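Local coordinates for calcium homeostasis modulator protein 5 (Homo sapiens, PDB 7D60) that assembles into undecameric, cone-shaped channels of the membrane that may form large, cation-conducting pores with gating probably regulated by membrane lipids, at residues S30-S35 and L119-F124. Residues are numbered along the deposited sequence; the frame is centred on the assembly and turned at random.
With PA8 (1,2-dioctanoyl-sn-glycero-3-phosphate), chain P.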
ATOM      1  N   SER A  30     -23.453 -24.375  11.757  1.00 55.68           N
ATOM      2  CA  SER A  30     -23.756 -24.520  13.174  1.00 55.68           C
ATOM      3  C   SER A  30     -23.706 -25.966  13.632  1.00 55.68           C
ATOM      4  O   SER A  30     -23.469 -26.224  14.816  1.00 55.68           O
ATOM      5  CB  SER A  30     -25.136 -23.939  13.482  1.00 55.68           C
ATOM      6  OG  SER A  30     -25.494 -24.161  14.832  1.00 55.68           O
ATOM      7  N   GLU A  31     -23.930 -26.913  12.725  1.00 52.23           N
ATOM      8  CA  GLU A  31     -23.815 -28.320  13.076  1.00 52.23           C
ATOM      9  C   GLU A  31     -22.363 -28.759  13.168  1.00 52.23           C
ATOM     10  O   GLU A  31     -22.036 -29.636  13.974  1.00 52.23           O
ATOM     11  CB  GLU A  31     -24.563 -29.175  12.056  1.00 52.23           C
ATOM     12  CG  GLU A  31     -24.913 -30.560  12.552  1.00 52.23           C
ATOM     13  CD  GLU A  31     -23.850 -31.584  12.210  1.00 52.23           C
ATOM     14  OE1 GLU A  31     -23.044 -31.325  11.293  1.00 52.23           O
ATOM     15  OE2 GLU A  31     -23.812 -32.645  12.865  1.00 52.23           O
ATOM     16  N   ARG A  32     -21.481 -28.169  12.361  1.00 57.06           N
ATOM     17  CA  ARG A  32     -20.064 -28.493  12.450  1.00 57.06           C
ATOM     18  C   ARG A  32     -19.411 -27.889  13.678  1.00 57.06           C
ATOM     19  O   ARG A  32     -18.333 -28.337  14.073  1.00 57.06           O
ATOM     20  CB  ARG A  32     -19.333 -28.020  11.198  1.00 57.06           C
ATOM     21  CG  ARG A  32     -19.900 -28.588   9.924  1.00 57.06           C
ATOM     22  CD  ARG A  32     -19.799 -30.090   9.929  1.00 57.06           C
ATOM     23  NE  ARG A  32     -18.428 -30.528  10.154  1.00 57.06           N
ATOM     24  CZ  ARG A  32     -18.084 -31.525  10.959  1.00 57.06           C
ATOM     25  NH1 ARG A  32     -19.014 -32.197  11.621  1.00 57.06           N
ATOM     26  NH2 ARG A  32     -16.809 -31.853  11.101  1.00 57.06           N
ATOM     27  N   LEU A  33     -20.026 -26.878  14.282  1.00 55.81           N
ATOM     28  CA  LEU A  33     -19.497 -26.317  15.515  1.00 55.81           C
ATOM     29  C   LEU A  33     -19.924 -27.135  16.725  1.00 55.81           C
ATOM     30  O   LEU A  33     -19.215 -27.155  17.734  1.00 55.81           O
ATOM     31  CB  LEU A  33     -19.945 -24.859  15.644  1.00 55.81           C
ATOM     32  CG  LEU A  33     -19.358 -23.958  16.731  1.00 55.81           C
ATOM     33  CD1 LEU A  33     -19.081 -22.587  16.160  1.00 55.81           C
ATOM     34  CD2 LEU A  33     -20.314 -23.841  17.903  1.00 55.81           C
ATOM     35  N   PHE A  34     -21.062 -27.820  16.643  1.00 50.25           N
ATOM     36  CA  PHE A  34     -21.520 -28.634  17.761  1.00 50.25           C
ATOM     37  C   PHE A  34     -20.864 -30.003  17.776  1.00 50.25           C
ATOM     38  O   PHE A  34     -20.582 -30.535  18.853  1.00 50.25           O
ATOM     39  CB  PHE A  34     -23.037 -28.797  17.710  1.00 50.25           C
ATOM     40  CG  PHE A  34     -23.779 -27.770  18.500  1.00 50.25           C
ATOM     41  CD1 PHE A  34     -23.830 -27.843  19.879  1.00 50.25           C
ATOM     42  CD2 PHE A  34     -24.428 -26.727  17.864  1.00 50.25           C
ATOM     43  CE1 PHE A  34     -24.511 -26.893  20.611  1.00 50.25           C
ATOM     44  CE2 PHE A  34     -25.113 -25.776  18.588  1.00 50.25           C
ATOM     45  CZ  PHE A  34     -25.154 -25.859  19.962  1.00 50.25           C
ATOM     46  N   SER A  35     -20.614 -30.585  16.609  1.00 51.54           N
ATOM     47  CA  SER A  35     -20.060 -31.927  16.528  1.00 51.54           C
ATOM     48  C   SER A  35     -18.553 -31.964  16.718  1.00 51.54           C
ATOM     49  O   SER A  35     -18.013 -33.014  17.082  1.00 51.54           O
ATOM     50  CB  SER A  35     -20.412 -32.558  15.182  1.00 51.54           C
ATOM     51  OG  SER A  35     -19.493 -32.152  14.190  1.00 51.54           O
ATOM     52  N   LEU A 119     -27.933 -35.692  10.223  1.00 28.96           N
ATOM     53  CA  LEU A 119     -27.904 -37.092   9.830  1.00 28.96           C
ATOM     54  C   LEU A 119     -26.932 -37.373   8.693  1.00 28.96           C
ATOM     55  O   LEU A 119     -26.514 -38.521   8.531  1.00 28.96           O
ATOM     56  CB  LEU A 119     -29.299 -37.560   9.425  1.00 28.96           C
ATOM     57  CG  LEU A 119     -30.257 -37.962  10.538  1.00 28.96           C
ATOM     58  CD1 LEU A 119     -31.627 -38.201   9.967  1.00 28.96           C
ATOM     59  CD2 LEU A 119     -29.779 -39.188  11.260  1.00 28.96           C
ATOM     60  N   LEU A 120     -26.565 -36.368   7.903  1.00 33.23           N
ATOM     61  CA  LEU A 120     -25.545 -36.542   6.880  1.00 33.23           C
ATOM     62  C   LEU A 120     -24.135 -36.455   7.440  1.00 33.23           C
ATOM     63  O   LEU A 120     -23.182 -36.796   6.737  1.00 33.23           O
ATOM     64  CB  LEU A 120     -25.706 -35.499   5.774  1.00 33.23           C
ATOM     65  CG  LEU A 120     -26.830 -35.665   4.752  1.00 33.23           C
ATOM     66  CD1 LEU A 120     -26.662 -34.656   3.641  1.00 33.23           C
ATOM     67  CD2 LEU A 120     -26.869 -37.062   4.197  1.00 33.23           C
ATOM     68  N   ASN A 121     -23.982 -35.990   8.672  1.00 46.28           N
ATOM     69  CA  ASN A 121     -22.721 -35.983   9.402  1.00 46.28           C
ATOM     70  C   ASN A 121     -22.963 -36.942  10.562  1.00 46.28           C
ATOM     71  O   ASN A 121     -23.410 -36.536  11.636  1.00 46.28           O
ATOM     72  CB  ASN A 121     -22.364 -34.567   9.857  1.00 46.28           C
ATOM     73  CG  ASN A 121     -21.227 -34.534  10.854  1.00 46.28           C
ATOM     74  OD1 ASN A 121     -20.059 -34.519  10.480  1.00 46.28           O
ATOM     75  ND2 ASN A 121     -21.567 -34.511  12.134  1.00 46.28           N
ATOM     76  N   GLY A 122     -22.687 -38.223  10.339  1.00 39.77           N
ATOM     77  CA  GLY A 122     -23.270 -39.262  11.165  1.00 39.77           C
ATOM     78  C   GLY A 122     -22.682 -39.506  12.539  1.00 39.77           C
ATOM     79  O   GLY A 122     -22.481 -40.659  12.920  1.00 39.77           O
ATOM     80  N   THR A 123     -22.435 -38.449  13.309  1.00 40.10           N
ATOM     81  CA  THR A 123     -21.886 -38.622  14.646  1.00 40.10           C
ATOM     82  C   THR A 123     -22.957 -38.735  15.720  1.00 40.10           C
ATOM     83  O   THR A 123     -22.741 -39.430  16.716  1.00 40.10           O
ATOM     84  CB  THR A 123     -20.953 -37.466  14.994  1.00 40.10           C
ATOM     85  OG1 THR A 123     -21.699 -36.249  15.046  1.00 40.10           O
ATOM     86  CG2 THR A 123     -19.880 -37.327  13.945  1.00 40.10           C
ATOM     87  N   PHE A 124     -24.107 -38.082  15.548  1.00 35.97           N
ATOM     88  CA  PHE A 124     -25.149 -38.165  16.563  1.00 35.97           C
ATOM     89  C   PHE A 124     -25.894 -39.487  16.500  1.00 35.97           C
ATOM     90  O   PHE A 124     -26.368 -39.975  17.527  1.00 35.97           O
ATOM     91  CB  PHE A 124     -26.153 -37.017  16.425  1.00 35.97           C
ATOM     92  CG  PHE A 124     -25.549 -35.641  16.506  1.00 35.97           C
ATOM     93  CD1 PHE A 124     -26.124 -34.593  15.818  1.00 35.97           C
ATOM     94  CD2 PHE A 124     -24.431 -35.388  17.271  1.00 35.97           C
ATOM     95  CE1 PHE A 124     -25.589 -33.328  15.878  1.00 35.97           C
ATOM     96  CE2 PHE A 124     -23.890 -34.121  17.328  1.00 35.97           C
ATOM     97  CZ  PHE A 124     -24.472 -33.093  16.633  1.00 35.97           C
TER
HETATM   98  O1  PA8 P 305     -15.767 -36.505   7.287  1.00 66.22           O
HETATM   99  O2  PA8 P 305     -18.111 -36.942   7.935  1.00 66.22           O
HETATM  100  P1  PA8 P 305     -16.931 -36.018   8.114  1.00 66.22           P
HETATM  101  O3  PA8 P 305     -16.525 -35.995   9.567  1.00 66.22           O
HETATM  102  O4  PA8 P 305     -17.351 -34.501   7.629  1.00 66.22           O
HETATM  103  C1  PA8 P 305     -18.707 -34.236   7.413  1.00 66.22           C
HETATM  104  C2  PA8 P 305     -18.866 -32.868   6.748  1.00 66.22           C
HETATM  105  C3  PA8 P 305     -20.354 -32.631   6.489  1.00 66.22           C
HETATM  106  O5  PA8 P 305     -20.552 -32.080   5.214  1.00 66.22           O
HETATM  107  C4  PA8 P 305     -21.882 -31.715   4.953  1.00 66.22           C
HETATM  108  O6  PA8 P 305     -22.732 -31.939   5.748  1.00 66.22           O
HETATM  109  C5  PA8 P 305     -22.265 -31.027   3.645  1.00 66.22           C
HETATM  110  C6  PA8 P 305     -23.761 -31.169   3.369  1.00 66.22           C
HETATM  111  C7  PA8 P 305     -24.320 -30.041   2.509  1.00 66.22           C
HETATM  112  O7  PA8 P 305     -18.375 -31.871   7.602  1.00 66.22           O
HETATM  113  C12 PA8 P 305     -17.165 -31.262   7.232  1.00 66.22           C
HETATM  114  O8  PA8 P 305     -16.149 -31.867   7.294  1.00 66.22           O
HETATM  115  C13 PA8 P 305     -17.147 -29.802   6.782  1.00 66.22           C
HETATM  116  C14 PA8 P 305     -17.509 -29.628   5.311  1.00 66.22           C
HETATM  117  C15 PA8 P 305     -18.811 -28.851   5.125  1.00 66.22           C
HETATM  118  C16 PA8 P 305     -18.970 -28.337   3.696  1.00 66.22           C
HETATM  119  C17 PA8 P 305     -18.292 -26.988   3.472  1.00 66.22           C
HETATM  120  C18 PA8 P 305     -19.302 -25.878   3.190  1.00 66.22           C
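Glu31 and Arg32 of the S1 helix meet Asn121 of S3 in a small polar contact between two transmembrane segments, beside a bound phosphatidic acid. Asn121 opens an inverse gamma turn centred on Gly122, where S3 breaks between helix 109-120 and helix 123-130. Its CG lies anti to the backbone N (chi1 168°), and the amide faces S1 with ND2 on the Glu31 side and OD1 on the side of Arg32 and the lipid, near the glycerol carbon C1 of PA8. ND2 gives a weak hydrogen bond to Glu31 OE2 at 3.0 Å, bent to 125° at the hydrogen. OD1 lies 2.8 Å from Arg32 NH1, but the guanidinium is turned 51° from the amide and the angle is poor for a hydrogen bond. The Arg32 chain folds at chi2 and chi3, and its guanidinium lies beside the lipid glycerol: NE comes 2.9 Å from the ester oxygen O7 of PA8, which lies over one face of the group. Glu31 also reaches tip to tip toward Phe124, OE2 standing 3.6 Å from CE1, and toward the extracellular end of S1, Ser35 CB comes 3.9 Å from Thr123 OG1. Phe124 in turn packs edge-to-face on Phe39. Replacing Arg32 by an alanine would probably leave Asn121 OD1 and the lipid ester without their cationic neighbour and weaken the lipid site. With the amide set between carboxylate and guanidinium, and the cation probably complementing the lipid's polar groups, S1, S3 and phosphatidic acid probably meet through several weak polar contacts and not one strong bond.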